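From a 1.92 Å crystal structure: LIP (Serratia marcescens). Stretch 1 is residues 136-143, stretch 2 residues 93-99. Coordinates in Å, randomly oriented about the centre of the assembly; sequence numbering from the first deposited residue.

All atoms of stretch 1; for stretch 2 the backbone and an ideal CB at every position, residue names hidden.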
# COMPACT_ATOMS: atom_id res chain seq x y z
N VAL A 136 -7.77 -1.40 5.42
CA VAL A 136 -9.09 -1.79 4.94
C VAL A 136 -9.39 -1.07 3.61
O VAL A 136 -9.22 0.16 3.50
CB VAL A 136 -10.20 -1.46 5.96
CG1 VAL A 136 -11.56 -1.91 5.41
CG2 VAL A 136 -9.91 -2.15 7.29
N ALA A 137 -9.80 -1.84 2.60
CA ALA A 137 -10.41 -1.26 1.38
C ALA A 137 -11.91 -1.09 1.66
O ALA A 137 -12.70 -2.04 1.60
CB ALA A 137 -10.17 -2.16 0.18
N GLY A 138 -12.29 0.13 2.03
CA GLY A 138 -13.65 0.39 2.42
C GLY A 138 -14.40 1.03 1.27
O GLY A 138 -13.81 1.42 0.24
N VAL A 139 -15.71 1.14 1.44
CA VAL A 139 -16.58 1.79 0.47
C VAL A 139 -16.05 3.17 0.07
O VAL A 139 -16.11 3.54 -1.09
CB VAL A 139 -18.04 1.84 1.01
CG1 VAL A 139 -18.89 2.83 0.23
CG2 VAL A 139 -18.67 0.46 0.97
N SER A 140 -15.53 3.94 1.01
CA SER A 140 -15.07 5.29 0.69
C SER A 140 -13.58 5.35 0.32
O SER A 140 -13.09 6.40 -0.04
CB SER A 140 -15.41 6.28 1.81
OG SER A 140 -14.65 6.04 3.00
N GLY A 141 -12.86 4.23 0.39
CA GLY A 141 -11.43 4.29 0.13
C GLY A 141 -10.62 3.40 1.07
O GLY A 141 -11.17 2.63 1.85
N LEU A 142 -9.32 3.51 0.94
CA LEU A 142 -8.41 2.73 1.75
C LEU A 142 -8.22 3.47 3.07
O LEU A 142 -8.08 4.72 3.07
CB LEU A 142 -7.03 2.69 1.09
CG LEU A 142 -6.84 1.87 -0.19
CD1 LEU A 142 -5.67 2.38 -0.98
CD2 LEU A 142 -6.70 0.38 0.12
N ARG A 143 -8.13 2.72 4.16
CA ARG A 143 -7.70 3.33 5.40
C ARG A 143 -6.90 2.34 6.27
O ARG A 143 -7.24 1.15 6.34
CB ARG A 143 -8.89 3.87 6.17
CG ARG A 143 -9.80 2.78 6.65
CD ARG A 143 -10.98 3.31 7.45
NE ARG A 143 -11.58 2.21 8.19
CZ ARG A 143 -12.53 1.41 7.73
NH1 ARG A 143 -13.05 1.61 6.51
NH2 ARG A 143 -12.97 0.43 8.49
N UNK A 93 3.57 2.90 -0.81
CA UNK A 93 2.37 3.49 -1.44
C UNK A 93 1.36 2.39 -1.73
O UNK A 93 1.72 1.29 -2.14
CB UNK A 93 2.73 4.23 -2.73
N UNK A 94 0.07 2.66 -1.52
CA UNK A 94 -0.95 1.65 -1.79
C UNK A 94 -1.98 2.34 -2.67
O UNK A 94 -2.37 3.50 -2.38
CB UNK A 94 -1.57 1.09 -0.51
N UNK A 95 -2.36 1.67 -3.76
CA UNK A 95 -3.36 2.16 -4.73
C UNK A 95 -4.49 1.13 -4.79
O UNK A 95 -4.24 -0.08 -4.83
CB UNK A 95 -2.74 2.38 -6.11
N UNK A 96 -5.74 1.58 -4.79
CA UNK A 96 -6.89 0.66 -4.91
C UNK A 96 -7.64 1.16 -6.15
O UNK A 96 -8.07 2.31 -6.17
CB UNK A 96 -7.77 0.65 -3.66
N UNK A 97 -7.78 0.32 -7.17
CA UNK A 97 -8.36 0.80 -8.46
C UNK A 97 -9.90 0.67 -8.43
O UNK A 97 -10.50 -0.20 -9.09
CB UNK A 97 -7.79 0.01 -9.64
N UNK A 98 -10.54 1.51 -7.61
CA UNK A 98 -12.00 1.56 -7.56
C UNK A 98 -12.56 1.88 -8.96
O UNK A 98 -12.01 2.72 -9.67
CB UNK A 98 -12.47 2.60 -6.54
N UNK A 99 -13.70 1.29 -9.30
CA UNK A 99 -14.39 1.63 -10.59
C UNK A 99 -14.97 3.04 -10.64
O UNK A 99 -15.16 3.62 -11.73
CB UNK A 99 -15.53 0.64 -10.85

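Stretch 1 is a tight hairpin: the ends of two strands joined by a type I beta turn from Gly 138 to Gly 141. The strand of stretch 2 packs across it, running at 148° to strand 141-143, with the two axes 7.8 Å apart at closest approach. No backbone-to-backbone hydrogen bond joins them; each close contact involves a side chain from at least one stretch.

Position 93 lies beyond the reach of stretch 1. Its phi/psi of -93/140 is ordinary strand geometry and open to most residues. It is Gly 93, which makes no contact here.

Position 94 points its CB toward stretch 1. The ideal CB is 4.3 Å from CD1 of Leu 142, an apolar neighbour with no polar group to satisfy. A small or medium aliphatic residue would suit, and beta-branched ones are at home in a strand. The residue is Val 94. Its CG1 lies 4.0 Å from CD1 of Leu 142.

Position 95 points away, as alternation along a strand requires. Stretch 1 sets little limit on it; many side chains would do, beta-branched ones among them. It is Ile 95, whose side chain makes no close contact with stretch 1.

Position 96 again points toward the hairpin and comes closer. Its CA is 7.1 Å from the CA of Leu 142, and its ideal CB is already 3.8 Å from Leu 142 CG and 5.3 Å from Ala 137 CB. A small apolar side chain fits without needing to reach. The residue is Ala 96, and its CB packs on CG of Leu 142 at 3.8 Å.

Position 97 is out of reach, and stretch 1 offers it no partner. Many residues, polar ones included, would do. It is Glu 97, with OE1 hydrogen-bonded elsewhere in the structure.

Position 98 points toward stretch 1, but nothing there lies within 5.5 Å of its ideal CB. A long side chain is needed to bridge the gap. At the far side is the turn, with the carbonyl O of Gly 138 as an acceptor and the backbone of Gly 141 beside it. A long residue ending in a donor would suit; an aromatic ring could also fill the space. The residue is Tyr 98, with chi1 at -72° (m). Its OH donates a hydrogen bond to Gly 138 O at 2.6 Å, and this acceptor lies at the ring edge, near its plane. The same oxygen accepts the turn's bond from Gly 141 N. Tyr 98 OH also sits 3.0 Å from Gly 141 CA, a close fit against the turn.

Position 99 is out of reach and unconstrained by stretch 1; many residues would suit. It is Gln 99, which touches a crystal neighbour.

Stretch 2, residues 93-99: GVIAEYQ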
# COMPACT_ATOMS: atom_id res chain seq x y z
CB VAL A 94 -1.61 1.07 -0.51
CG1 VAL A 94 -2.53 -0.10 -0.85
CG2 VAL A 94 -0.57 0.63 0.52
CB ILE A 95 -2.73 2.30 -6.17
CG1 ILE A 95 -1.59 3.31 -6.18
CG2 ILE A 95 -3.80 2.71 -7.22
CD1 ILE A 95 -0.79 3.37 -7.46
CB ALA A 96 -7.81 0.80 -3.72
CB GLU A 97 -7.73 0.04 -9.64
CG GLU A 97 -6.20 0.16 -9.68
CD GLU A 97 -5.54 -0.29 -11.00
OE1 GLU A 97 -6.25 -0.83 -11.87
OE2 GLU A 97 -4.31 -0.09 -11.15
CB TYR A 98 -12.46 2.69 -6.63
CG TYR A 98 -12.24 2.40 -5.15
CD1 TYR A 98 -13.20 1.71 -4.40
CD2 TYR A 98 -11.06 2.80 -4.52
CE1 TYR A 98 -13.00 1.46 -3.06
CE2 TYR A 98 -10.85 2.53 -3.18
CZ TYR A 98 -11.82 1.85 -2.45
OH TYR A 98 -11.61 1.58 -1.11
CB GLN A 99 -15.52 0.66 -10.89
CG GLN A 99 -15.19 -0.82 -10.92
CD GLN A 99 -16.43 -1.63 -11.25
OE1 GLN A 99 -17.51 -1.05 -11.45
NE2 GLN A 99 -16.29 -2.93 -11.36
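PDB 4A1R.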